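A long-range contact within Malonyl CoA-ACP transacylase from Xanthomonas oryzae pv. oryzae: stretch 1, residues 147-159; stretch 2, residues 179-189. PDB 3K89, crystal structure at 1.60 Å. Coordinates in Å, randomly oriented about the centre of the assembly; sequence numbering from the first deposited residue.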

# COMPACT_ATOMS: atom_id res chain seq x y z
N GLU A 147 24.11 4.63 -1.14
CA GLU A 147 25.39 5.04 -0.57
C GLU A 147 25.21 6.38 0.15
O GLU A 147 25.76 6.58 1.23
CB GLU A 147 26.51 5.08 -1.62
CG GLU A 147 27.94 4.89 -1.03
CD GLU A 147 28.49 3.45 -1.15
OE1 GLU A 147 28.22 2.76 -2.16
OE2 GLU A 147 29.22 3.02 -0.23
N VAL A 148 24.38 7.26 -0.42
CA VAL A 148 24.05 8.57 0.20
C VAL A 148 23.39 8.37 1.58
O VAL A 148 23.74 9.05 2.54
CB VAL A 148 23.17 9.47 -0.73
CG1 VAL A 148 22.48 10.57 0.06
CG2 VAL A 148 24.01 10.10 -1.82
N CYS A 149 22.44 7.44 1.67
CA CYS A 149 21.78 7.18 2.95
C CYS A 149 22.78 6.77 4.02
O CYS A 149 22.71 7.24 5.16
CB CYS A 149 20.70 6.11 2.81
SG CYS A 149 19.21 6.70 2.02
N ALA A 150 23.72 5.90 3.66
CA ALA A 150 24.72 5.43 4.60
C ALA A 150 25.60 6.59 5.06
O ALA A 150 25.92 6.71 6.25
CB ALA A 150 25.56 4.33 3.96
N GLU A 151 25.95 7.45 4.12
CA GLU A 151 26.83 8.60 4.41
C GLU A 151 26.16 9.67 5.26
O GLU A 151 26.83 10.33 6.07
CB GLU A 151 27.33 9.22 3.12
CG GLU A 151 28.29 8.32 2.37
CD GLU A 151 28.86 8.97 1.13
OE1 GLU A 151 28.44 10.10 0.78
OE2 GLU A 151 29.73 8.32 0.49
N ALA A 152 24.85 9.84 5.07
CA ALA A 152 24.06 10.86 5.78
C ALA A 152 23.63 10.47 7.20
O ALA A 152 23.35 11.33 8.03
CB ALA A 152 22.84 11.24 4.96
N ALA A 153 23.54 9.17 7.47
CA ALA A 153 22.92 8.70 8.71
C ALA A 153 23.49 9.26 10.02
O ALA A 153 22.73 9.69 10.91
CB ALA A 153 22.89 7.15 8.75
N GLY A 154 24.82 9.26 10.14
CA GLY A 154 25.46 9.58 11.42
C GLY A 154 24.95 8.67 12.51
O GLY A 154 25.00 7.43 12.37
N SER A 155 24.42 9.27 13.57
CA SER A 155 23.87 8.56 14.72
C SER A 155 22.35 8.41 14.62
O SER A 155 21.71 7.95 15.56
CB SER A 155 24.20 9.31 16.02
OG SER A 155 25.59 9.29 16.25
N GLN A 156 21.80 8.80 13.48
CA GLN A 156 20.35 8.75 13.27
C GLN A 156 20.04 7.73 12.19
O GLN A 156 20.92 6.98 11.76
CB GLN A 156 19.81 10.14 12.93
CG GLN A 156 19.93 11.12 14.10
CD GLN A 156 19.49 12.52 13.71
OE1 GLN A 156 19.99 13.09 12.75
NE2 GLN A 156 18.56 13.08 14.47
N VAL A 157 18.78 7.70 11.74
CA VAL A 157 18.34 6.70 10.77
C VAL A 157 17.88 7.37 9.48
O VAL A 157 17.04 8.26 9.50
CB VAL A 157 17.20 5.82 11.35
CG1 VAL A 157 16.56 4.94 10.25
CG2 VAL A 157 17.74 4.95 12.50
N VAL A 158 18.47 6.96 8.36
CA VAL A 158 17.91 7.26 7.04
C VAL A 158 18.21 6.10 6.13
O VAL A 158 19.37 5.70 5.96
CB VAL A 158 18.39 8.64 6.45
CG1 VAL A 158 19.92 8.72 6.37
CG2 VAL A 158 17.73 8.92 5.09
N VAL A 159 17.16 5.53 5.56
CA VAL A 159 17.28 4.29 4.79
C VAL A 159 16.29 4.32 3.63
O VAL A 159 15.30 5.06 3.67
CB VAL A 159 16.97 3.02 5.67
CG1 VAL A 159 18.02 2.78 6.77
CG2 VAL A 159 15.54 3.06 6.25
N ASP A 179 16.95 15.01 5.69
CA ASP A 179 17.39 16.30 5.16
C ASP A 179 18.87 16.28 4.80
O ASP A 179 19.25 16.81 3.75
CB ASP A 179 17.06 17.46 6.11
CG ASP A 179 15.61 17.92 6.00
OD1 ASP A 179 14.93 17.59 5.00
OD2 ASP A 179 15.15 18.62 6.92
N ARG A 180 19.70 15.65 5.63
CA ARG A 180 21.12 15.47 5.27
C ARG A 180 21.29 14.65 3.98
O ARG A 180 22.10 15.01 3.12
CB ARG A 180 21.93 14.86 6.41
CG ARG A 180 22.15 15.78 7.62
CD ARG A 180 23.16 15.18 8.58
NE ARG A 180 22.79 13.86 9.10
CZ ARG A 180 22.09 13.66 10.22
NH1 ARG A 180 21.63 14.70 10.92
NH2 ARG A 180 21.82 12.42 10.62
N ALA A 181 20.52 13.58 3.83
CA ALA A 181 20.57 12.79 2.60
C ALA A 181 20.20 13.62 1.37
O ALA A 181 20.83 13.52 0.32
CB ALA A 181 19.69 11.54 2.71
N LEU A 182 19.17 14.45 1.52
CA LEU A 182 18.74 15.34 0.46
C LEU A 182 19.84 16.33 0.07
O LEU A 182 20.05 16.56 -1.12
CB LEU A 182 17.44 16.07 0.85
CG LEU A 182 16.18 15.20 0.97
CD1 LEU A 182 14.98 16.04 1.42
CD2 LEU A 182 15.87 14.46 -0.32
N ALA A 183 20.53 16.89 1.07
CA ALA A 183 21.69 17.77 0.84
C ALA A 183 22.80 17.07 0.05
O ALA A 183 23.33 17.65 -0.91
CB ALA A 183 22.24 18.30 2.17
N LEU A 184 23.13 15.84 0.44
CA LEU A 184 24.19 15.08 -0.24
C LEU A 184 23.81 14.72 -1.68
O LEU A 184 24.65 14.77 -2.59
CB LEU A 184 24.57 13.82 0.56
CG LEU A 184 25.20 14.00 1.94
CD1 LEU A 184 25.56 12.65 2.55
CD2 LEU A 184 26.43 14.91 1.89
N LEU A 185 22.53 14.40 -1.89
CA LEU A 185 22.02 14.16 -3.23
C LEU A 185 22.14 15.41 -4.10
O LEU A 185 22.54 15.33 -5.27
CB LEU A 185 20.57 13.66 -3.19
CG LEU A 185 20.38 12.19 -2.83
CD1 LEU A 185 18.95 11.94 -2.37
CD2 LEU A 185 20.74 11.26 -3.99
N ALA A 186 21.81 16.56 -3.51
CA ALA A 186 21.89 17.85 -4.19
C ALA A 186 23.32 18.22 -4.58
O ALA A 186 23.54 18.77 -5.66
CB ALA A 186 21.27 18.95 -3.33
N GLU A 187 24.29 17.91 -3.72
CA GLU A 187 25.70 18.21 -4.01
C GLU A 187 26.29 17.19 -4.99
O GLU A 187 27.37 17.40 -5.54
CB GLU A 187 26.55 18.29 -2.74
CG GLU A 187 27.56 19.47 -2.73
CD GLU A 187 27.01 20.77 -2.11
OE1 GLU A 187 26.17 20.70 -1.18
OE2 GLU A 187 27.43 21.88 -2.53
N ARG A 188 25.56 16.10 -5.21
CA ARG A 188 25.94 15.08 -6.19
C ARG A 188 25.23 15.26 -7.54
O ARG A 188 25.49 14.52 -8.49
CB ARG A 188 25.72 13.67 -5.63
CG ARG A 188 26.83 13.23 -4.68
CD ARG A 188 26.40 12.08 -3.79
NE ARG A 188 26.43 10.80 -4.49
CZ ARG A 188 27.25 9.79 -4.19
NH1 ARG A 188 28.11 9.90 -3.19
NH2 ARG A 188 27.19 8.67 -4.90
N GLY A 189 24.33 16.24 -7.61
CA GLY A 189 23.63 16.56 -8.85
C GLY A 189 22.19 16.08 -8.94
O GLY A 189 21.47 16.45 -9.87

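Two helices of one chain pack here; the first helix includes residues 147-152 and the second 179-187. Their axes come within 8.6 Å. Their N-to-C directions differ by 125°, so they run in roughly opposing senses but cross obliquely. The backbones draw closest at two small residues: Ala-152 CA and Ala-181 CA are 5.1 Å apart. Together the stretches bury 537 Å² of surface.

Both residues at this closest point are alanines, and their methyls meet. Each points its methyl toward the other stretch. Ala-152 CB lies 3.9 Å from Ala-181 CB and 3.5 Å from Ala-181 N, so it sits against backbone as well as side chain. Leu-184 CD1 reaches the same methyl, 3.9 Å from Ala-152 CB. Leu-184 CD1 also lies 3.9 Å from Glu-151 CB, covering the aliphatic root of that exposed residue.

Val-148 is the main bump on the first helix. One turn before Ala-152, it fits a hollow lined by Ala-181, Leu-184 and Leu-185. Val-148 CG1 is 3.4 Å from Ala-181 O, 4.0 Å from Ala-181 CB, 3.9 Å from Leu-184 CB and 3.9 Å from Leu-185 CG. Val-148 CG2 turns to Arg-188 and lies over one face of the guanidinium, 3.7 Å from Arg-188 NE. Val-158, on the strand that follows the loop, adds a further apolar contact: Val-158 CG2 is 4.0 Å from Ala-181 CB.

Polar contacts flank this packing. Arg-180 reaches the backbone carbonyls of Ala-152 and Ala-153 and the side chain of Gln-156, and gathers these acceptors around the edge of its guanidinium. Arg-180 NE donates to Ala-152 O at 2.8 Å with nearly straight geometry, and Arg-180 NH2 reaches the same Ala-152 O at 3.2 Å. A weak hydrogen bond joins Arg-180 NH2 to Ala-153 O at 2.9 Å. Gln-156 OE1 accepts from both Arg-180 NH1 and Arg-180 NH2, each at 2.9 Å.

The type II' turn from Ala-153 to Gln-156 helps shape this pocket. Gln-156 N bonds back to Ala-153 O at 2.9 Å. Gln-156 has its CA-to-CB bond directed toward the second stretch, and its OE1 meets Arg-180. Gly-154 takes a positive phi, which favours glycine. An ideal CB on Gly-154 would lie 3.9 Å from Arg-180 NH2.

At the other end, Glu-151 and Arg-188 form a long salt bridge, with Glu-151 OE1 4.0 Å from Arg-188 NH1. Opposite charges attract, but the distance implies a loose pairing. After Arg-188, Gly-189 closes its helix with a Schellman motif.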